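Local coordinates for protein exotoxin 5 (Staphylococcus aureus subsp. aureus COL, PDB 3R2I) that is of unknown function but, as a secreted superantigen-like exotoxin, probably acts on components of the host immune system, at residues Tyr59-Tyr67 against Leu223-Met232; Asn96-Leu104 against Gly131-Ile139. One frame throughout, in Å; residues are numbered along the deposited sequence.

How the interactions relate
Interaction 1 joins the two domains: residues 59-67 of helix 57-68, in the OB-fold part, meet the 223-232 loop of the beta-grasp part through side chains, with tyrosine hydroxyls and a lysine supplying the polar chemistry. Its buried L63, Y66 and Y67 give way to partly exposed Y59 and exposed E225. Interaction 2 lies inside the OB-fold domain, where 96-104 and 131-139 pair as parallel strands and the backbone does most of the bonding. Buried F99, V101, I133 and S135 lie on one face; K100, F102 and Y134, partly exposed, share the other with buried V136. The centres are about 17 Å apart, yet they meet where M232 O approaches G138 N at 2.9 Å, probably a hydrogen bond.

Interaction 1 of 2, residues Tyr59-Tyr67 against Leu223-Met232; sequences YINMLHQYY and LSEKLSFERM
K226 runs alongside the helix, its CA nearest that of L63 and its side chain extended, and lays CE over one face of the Y66 ring, 3.5 Å from the ring centroid and 18° off the normal. The ammonium goes further toward the rim, so NZ makes an off-centre cation-pi contact, 3.9 Å from the same centroid. Y66 reaches this place because its CG stands anti to the backbone N (chi1 -176°), and the two side chains cross nearly at right angles. Beyond the ring, the M232 methyl CE comes against Y66 OH.

The buried side of the contact is made by Y66, Y67 and L63. Y67 points its hydroxyl at the loop and takes an almost straight bond from L227 N to OH, 3.1 Å, with the amide arriving at the ring edge. Next to it L63 sets CD2 against the backbone of K226, 3.7 Å from its N, while CD1 faces the carbonyls of L223 and S224.

Toward solvent the contact thins. Y59, poorly ordered, still accepts K226 N at its OH (3.2 Å), and E225 CA sits at the edge of its ring; the E225 carboxylate turns away from the helix, and M62 gives K226 only a distant SD contact.

E125 forms a salt bridge with K226 NZ and a hydrogen bond with Y66 OH, and D186 of helix 182-197 bonds Y67 OH. The successive amides of K226 and L227 end on the hydroxyls of Y59 and Y67, and the ammonium meets both the E125 carboxylate and the Y66 face, which would probably help balance its charge. This polar, directional join between the OB-fold and beta-grasp domains probably helps hold the loop in place against the helix.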
# COMPACT_ATOMS: atom_id res chain seq x y z
N TYR A 59 -15.44 -12.68 4.33
CA TYR A 59 -14.78 -11.49 3.80
C TYR A 59 -13.66 -10.97 4.75
O TYR A 59 -12.59 -10.57 4.28
CB TYR A 59 -15.81 -10.38 3.48
CG TYR A 59 -15.21 -9.24 2.67
CD1 TYR A 59 -15.07 -9.34 1.27
CD2 TYR A 59 -14.77 -8.08 3.28
CE1 TYR A 59 -14.49 -8.30 0.52
CE2 TYR A 59 -14.20 -7.03 2.53
CZ TYR A 59 -14.06 -7.15 1.16
OH TYR A 59 -13.49 -6.12 0.44
N ILE A 60 -13.92 -10.98 6.06
CA ILE A 60 -12.95 -10.57 7.09
C ILE A 60 -11.73 -11.54 7.17
O ILE A 60 -10.60 -11.08 7.37
CB ILE A 60 -13.64 -10.38 8.47
CG1 ILE A 60 -14.53 -9.12 8.43
CG2 ILE A 60 -12.59 -10.26 9.58
CD1 ILE A 60 -15.44 -8.89 9.68
N ASN A 61 -11.95 -12.85 6.99
CA ASN A 61 -10.86 -13.82 6.94
C ASN A 61 -10.01 -13.48 5.72
O ASN A 61 -8.79 -13.66 5.72
CB ASN A 61 -11.36 -15.26 6.76
CG ASN A 61 -12.05 -15.81 7.99
OD1 ASN A 61 -12.07 -15.20 9.06
ND2 ASN A 61 -12.61 -17.03 7.84
N MET A 62 -10.67 -13.07 4.65
CA MET A 62 -9.98 -12.68 3.42
C MET A 62 -9.10 -11.45 3.67
O MET A 62 -7.94 -11.41 3.29
CB MET A 62 -11.02 -12.39 2.33
CG MET A 62 -10.44 -11.93 0.98
SD MET A 62 -9.90 -10.19 0.87
CE MET A 62 -11.49 -9.38 1.19
N LEU A 63 -9.67 -10.43 4.29
CA LEU A 63 -8.91 -9.23 4.63
C LEU A 63 -7.69 -9.56 5.48
O LEU A 63 -6.61 -9.11 5.20
CB LEU A 63 -9.80 -8.22 5.35
CG LEU A 63 -10.87 -7.57 4.46
CD1 LEU A 63 -11.87 -6.75 5.27
CD2 LEU A 63 -10.21 -6.71 3.35
N HIS A 64 -7.88 -10.39 6.49
CA HIS A 64 -6.81 -10.79 7.38
C HIS A 64 -5.73 -11.52 6.60
O HIS A 64 -4.55 -11.28 6.81
CB HIS A 64 -7.34 -11.74 8.44
CG HIS A 64 -6.30 -12.14 9.42
ND1 HIS A 64 -5.52 -13.27 9.26
CD2 HIS A 64 -5.85 -11.54 10.55
CE1 HIS A 64 -4.65 -13.34 10.24
NE2 HIS A 64 -4.84 -12.31 11.05
N GLN A 65 -6.11 -12.44 5.73
CA GLN A 65 -5.11 -13.14 4.95
C GLN A 65 -4.40 -12.18 4.02
O GLN A 65 -3.20 -12.16 3.95
CB GLN A 65 -5.74 -14.32 4.18
CG GLN A 65 -4.94 -14.86 2.97
CD GLN A 65 -5.27 -14.16 1.61
OE1 GLN A 65 -4.51 -14.30 0.64
NE2 GLN A 65 -6.44 -13.46 1.52
N TYR A 66 -5.15 -11.32 3.36
CA TYR A 66 -4.52 -10.41 2.40
C TYR A 66 -3.52 -9.42 3.01
O TYR A 66 -2.35 -9.32 2.60
CB TYR A 66 -5.60 -9.68 1.67
CG TYR A 66 -5.08 -8.80 0.60
CD1 TYR A 66 -4.76 -9.31 -0.65
CD2 TYR A 66 -4.88 -7.45 0.83
CE1 TYR A 66 -4.25 -8.51 -1.60
CE2 TYR A 66 -4.41 -6.65 -0.13
CZ TYR A 66 -4.09 -7.16 -1.34
OH TYR A 66 -3.64 -6.29 -2.31
N TYR A 67 -3.98 -8.74 4.05
CA TYR A 67 -3.19 -7.76 4.73
C TYR A 67 -2.10 -8.28 5.69
O TYR A 67 -1.38 -7.47 6.27
CB TYR A 67 -4.11 -6.75 5.39
CG TYR A 67 -4.71 -5.81 4.38
CD1 TYR A 67 -3.92 -4.83 3.79
CD2 TYR A 67 -6.05 -5.89 4.02
CE1 TYR A 67 -4.45 -3.96 2.87
CE2 TYR A 67 -6.58 -5.00 3.07
CZ TYR A 67 -5.78 -4.05 2.52
OH TYR A 67 -6.31 -3.14 1.65
N LEU A 223 -11.64 0.63 6.52
CA LEU A 223 -11.09 -0.66 6.94
C LEU A 223 -11.97 -1.87 6.67
O LEU A 223 -11.45 -3.02 6.64
CB LEU A 223 -10.71 -0.64 8.43
CG LEU A 223 -9.60 0.34 8.84
CD1 LEU A 223 -9.35 0.36 10.33
CD2 LEU A 223 -8.32 -0.01 8.06
N SER A 224 -13.27 -1.65 6.45
CA SER A 224 -14.21 -2.75 6.22
C SER A 224 -14.16 -3.35 4.80
O SER A 224 -14.84 -4.31 4.51
CB SER A 224 -15.64 -2.29 6.51
OG SER A 224 -16.09 -1.42 5.48
N GLU A 225 -13.35 -2.76 3.93
CA GLU A 225 -13.18 -3.23 2.59
C GLU A 225 -11.71 -3.15 2.21
O GLU A 225 -10.97 -2.31 2.71
CB GLU A 225 -13.87 -2.29 1.59
CG GLU A 225 -15.37 -2.12 1.66
CD GLU A 225 -15.90 -1.32 0.45
OE1 GLU A 225 -17.05 -1.56 0.01
OE2 GLU A 225 -15.14 -0.48 -0.11
N LYS A 226 -11.33 -3.94 1.22
CA LYS A 226 -9.98 -3.94 0.67
C LYS A 226 -9.82 -2.72 -0.21
O LYS A 226 -10.76 -2.32 -0.90
CB LYS A 226 -9.85 -5.16 -0.21
CG LYS A 226 -8.49 -5.39 -0.89
CD LYS A 226 -8.56 -6.73 -1.66
CE LYS A 226 -7.27 -7.01 -2.40
NZ LYS A 226 -7.28 -8.26 -3.20
N LEU A 227 -8.63 -2.14 -0.23
CA LEU A 227 -8.43 -0.95 -1.08
C LEU A 227 -8.82 -1.32 -2.52
O LEU A 227 -8.52 -2.42 -2.95
CB LEU A 227 -6.97 -0.50 -1.03
CG LEU A 227 -6.62 0.85 -1.65
CD1 LEU A 227 -7.27 1.96 -0.85
CD2 LEU A 227 -5.09 1.00 -1.62
N SER A 228 -9.50 -0.43 -3.27
CA SER A 228 -9.90 -0.77 -4.62
C SER A 228 -8.64 -0.88 -5.47
O SER A 228 -7.65 -0.27 -5.17
CB SER A 228 -10.80 0.30 -5.23
OG SER A 228 -10.07 1.52 -5.32
N PHE A 229 -8.68 -1.67 -6.53
CA PHE A 229 -7.51 -1.76 -7.39
C PHE A 229 -7.12 -0.43 -8.00
O PHE A 229 -5.95 -0.16 -8.22
CB PHE A 229 -7.74 -2.78 -8.54
CG PHE A 229 -7.95 -4.19 -8.07
CD1 PHE A 229 -9.12 -4.86 -8.33
CD2 PHE A 229 -6.97 -4.83 -7.31
CE1 PHE A 229 -9.32 -6.17 -7.89
CE2 PHE A 229 -7.14 -6.12 -6.85
CZ PHE A 229 -8.33 -6.81 -7.13
N GLU A 230 -8.09 0.41 -8.30
CA GLU A 230 -7.75 1.68 -8.92
C GLU A 230 -6.92 2.63 -8.01
O GLU A 230 -6.05 3.38 -8.49
CB GLU A 230 -8.98 2.36 -9.48
CG GLU A 230 -8.60 3.61 -10.31
CD GLU A 230 -9.56 3.89 -11.47
OE1 GLU A 230 -10.19 4.98 -11.44
OE2 GLU A 230 -9.70 3.02 -12.38
N ARG A 231 -7.13 2.53 -6.70
CA ARG A 231 -6.42 3.38 -5.77
C ARG A 231 -5.02 2.85 -5.48
O ARG A 231 -4.19 3.52 -4.92
CB ARG A 231 -7.24 3.59 -4.53
CG ARG A 231 -8.57 4.31 -4.85
CD ARG A 231 -9.43 4.43 -3.59
NE ARG A 231 -8.90 5.37 -2.61
CZ ARG A 231 -9.33 5.49 -1.34
NH1 ARG A 231 -10.23 4.65 -0.83
NH2 ARG A 231 -8.81 6.43 -0.56
N MET A 232 -4.76 1.64 -5.93
CA MET A 232 -3.44 1.05 -5.77
C MET A 232 -2.41 1.72 -6.69
O MET A 232 -1.21 1.38 -6.63
CB MET A 232 -3.51 -0.45 -6.04
CG MET A 232 -4.26 -1.23 -4.99
SD MET A 232 -4.23 -2.98 -5.32
CE MET A 232 -5.24 -3.51 -3.91

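Interaction 2 of 2, residues Asn96-Leu104 against Gly131-Ile139; sequences NKAFKVFLL and GGIYSVGGI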
# COMPACT_ATOMS: atom_id res chain seq x y z
N ASN A 96 16.28 -12.65 -6.91
CA ASN A 96 15.63 -13.97 -7.20
C ASN A 96 14.12 -14.07 -7.33
O ASN A 96 13.62 -15.11 -7.81
CB ASN A 96 15.96 -15.06 -6.15
CG ASN A 96 17.06 -16.00 -6.61
OD1 ASN A 96 17.31 -16.14 -7.82
ND2 ASN A 96 17.68 -16.68 -5.66
N LYS A 97 13.40 -13.03 -6.94
CA LYS A 97 11.96 -12.95 -7.11
C LYS A 97 11.54 -12.41 -8.45
O LYS A 97 12.11 -11.43 -8.95
CB LYS A 97 11.33 -12.09 -5.99
CG LYS A 97 10.68 -12.82 -4.80
CD LYS A 97 11.59 -13.46 -3.75
CE LYS A 97 10.71 -14.19 -2.68
NZ LYS A 97 11.47 -14.78 -1.52
N ALA A 98 10.52 -13.02 -9.04
CA ALA A 98 9.98 -12.59 -10.32
C ALA A 98 8.66 -11.91 -9.99
O ALA A 98 7.88 -12.38 -9.18
CB ALA A 98 9.79 -13.75 -11.27
N PHE A 99 8.47 -10.76 -10.59
CA PHE A 99 7.32 -9.97 -10.34
C PHE A 99 6.50 -9.74 -11.61
O PHE A 99 7.05 -9.65 -12.70
CB PHE A 99 7.81 -8.62 -9.80
CG PHE A 99 8.50 -8.71 -8.44
CD1 PHE A 99 7.75 -8.67 -7.27
CD2 PHE A 99 9.86 -8.79 -8.33
CE1 PHE A 99 8.37 -8.72 -6.01
CE2 PHE A 99 10.48 -8.86 -7.07
CZ PHE A 99 9.73 -8.83 -5.92
N LYS A 100 5.19 -9.67 -11.46
CA LYS A 100 4.29 -9.38 -12.57
C LYS A 100 3.33 -8.31 -12.03
O LYS A 100 2.46 -8.59 -11.23
CB LYS A 100 3.59 -10.63 -13.13
CG LYS A 100 2.53 -10.31 -14.20
CD LYS A 100 1.89 -11.56 -14.82
CE LYS A 100 2.67 -12.15 -16.04
NZ LYS A 100 3.97 -12.82 -15.87
N VAL A 101 3.57 -7.05 -12.42
CA VAL A 101 2.79 -5.93 -11.91
C VAL A 101 1.77 -5.48 -12.93
O VAL A 101 2.12 -5.05 -14.03
CB VAL A 101 3.73 -4.80 -11.49
CG1 VAL A 101 2.95 -3.61 -10.89
CG2 VAL A 101 4.72 -5.34 -10.46
N PHE A 102 0.49 -5.60 -12.55
CA PHE A 102 -0.63 -5.29 -13.43
C PHE A 102 -0.88 -3.80 -13.48
O PHE A 102 -0.69 -3.09 -12.47
CB PHE A 102 -1.91 -6.03 -12.99
CG PHE A 102 -1.87 -7.50 -13.26
CD1 PHE A 102 -1.03 -8.35 -12.54
CD2 PHE A 102 -2.66 -8.06 -14.25
CE1 PHE A 102 -0.96 -9.71 -12.81
CE2 PHE A 102 -2.59 -9.44 -14.53
CZ PHE A 102 -1.75 -10.26 -13.81
N LEU A 103 -1.26 -3.35 -14.67
CA LEU A 103 -1.57 -1.96 -14.94
C LEU A 103 -3.01 -1.95 -15.37
O LEU A 103 -3.37 -2.53 -16.39
CB LEU A 103 -0.67 -1.41 -16.03
CG LEU A 103 0.84 -1.59 -15.80
CD1 LEU A 103 1.62 -1.25 -17.12
CD2 LEU A 103 1.25 -0.71 -14.63
N LEU A 104 -3.83 -1.33 -14.55
CA LEU A 104 -5.26 -1.30 -14.72
C LEU A 104 -5.76 0.13 -14.66
O LEU A 104 -5.07 1.03 -14.21
CB LEU A 104 -5.93 -2.12 -13.60
CG LEU A 104 -5.55 -3.60 -13.48
CD1 LEU A 104 -6.01 -4.17 -12.15
CD2 LEU A 104 -6.10 -4.42 -14.69
N GLY A 131 6.43 -19.42 -8.06
CA GLY A 131 6.75 -18.38 -7.08
C GLY A 131 6.59 -16.95 -7.54
O GLY A 131 6.82 -16.02 -6.80
N GLY A 132 6.17 -16.73 -8.78
CA GLY A 132 5.98 -15.34 -9.27
C GLY A 132 4.95 -14.60 -8.43
O GLY A 132 3.96 -15.18 -7.99
N ILE A 133 5.22 -13.31 -8.21
CA ILE A 133 4.39 -12.42 -7.45
C ILE A 133 3.59 -11.53 -8.41
O ILE A 133 4.14 -10.69 -9.11
CB ILE A 133 5.30 -11.64 -6.52
CG1 ILE A 133 6.04 -12.66 -5.66
CG2 ILE A 133 4.54 -10.64 -5.68
CD1 ILE A 133 7.14 -12.15 -4.87
N TYR A 134 2.28 -11.77 -8.46
CA TYR A 134 1.36 -11.01 -9.28
C TYR A 134 0.80 -9.92 -8.39
O TYR A 134 0.08 -10.24 -7.44
CB TYR A 134 0.22 -11.93 -9.75
CG TYR A 134 0.63 -13.00 -10.74
CD1 TYR A 134 -0.24 -13.41 -11.74
CD2 TYR A 134 1.91 -13.55 -10.73
CE1 TYR A 134 0.13 -14.41 -12.64
CE2 TYR A 134 2.27 -14.52 -11.64
CZ TYR A 134 1.38 -14.96 -12.58
OH TYR A 134 1.76 -15.94 -13.47
N SER A 135 1.14 -8.64 -8.66
CA SER A 135 0.66 -7.52 -7.83
C SER A 135 0.05 -6.44 -8.72
O SER A 135 0.27 -6.46 -9.93
CB SER A 135 1.79 -6.95 -6.94
OG SER A 135 1.33 -5.87 -6.11
N VAL A 136 -0.79 -5.58 -8.11
CA VAL A 136 -1.43 -4.48 -8.80
C VAL A 136 -0.89 -3.12 -8.34
O VAL A 136 -0.83 -2.83 -7.15
CB VAL A 136 -2.97 -4.50 -8.59
CG1 VAL A 136 -3.63 -3.33 -9.32
CG2 VAL A 136 -3.60 -5.80 -9.04
N GLY A 137 -0.43 -2.30 -9.28
CA GLY A 137 0.05 -0.95 -8.97
C GLY A 137 1.30 -0.83 -8.14
O GLY A 137 2.25 -1.60 -8.30
N GLY A 138 1.31 0.15 -7.23
CA GLY A 138 2.45 0.34 -6.35
C GLY A 138 3.72 0.87 -6.99
O GLY A 138 4.79 0.77 -6.40
N ILE A 139 3.58 1.52 -8.15
CA ILE A 139 4.72 2.02 -8.92
C ILE A 139 4.99 3.47 -8.63
O ILE A 139 4.11 4.29 -8.75
CB ILE A 139 4.42 1.86 -10.41
CG1 ILE A 139 4.06 0.39 -10.72
CG2 ILE A 139 5.59 2.30 -11.30
CD1 ILE A 139 3.21 0.27 -12.00
O HOH W 1 9.57 -15.40 -7.68
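K100 and Y134 stand side by side on one face of the sheet, pointing the same way, and the lysine chain lies over the tyrosine ring: CD is 4.1 Å from the centroid, 13° off the normal, a CH-pi contact. Bends at chi3 and chi4 carry the amine onward to N91, while Y134 OH bonds D128. F102 crosses at a slant beyond them, its CE1 3.9 Å from Y134 CD1, and S135 O lies in the plane of the F102 ring at its edge.

Beneath these side chains, strands 97-103 and 133-136 form a parallel pair in the OB-fold barrel sheet, with K100 gripping the partner strand twice: its N binds I133 O (2.8 Å) and its O accepts S135 N (2.9 Å). F102 N to S135 O continues the ladder, and G137 N to F102 O closes it at 3.3 Å.

On the other face F99 and I133 run alongside each other, CE1 to CD1 3.8 Å, and K97 CG meets that same I133 methyl. Farther along, I139 brings its CD1 to V101 CG1 and, across L103 at about a right angle, to L103 CD2, a tight 3.4 Å.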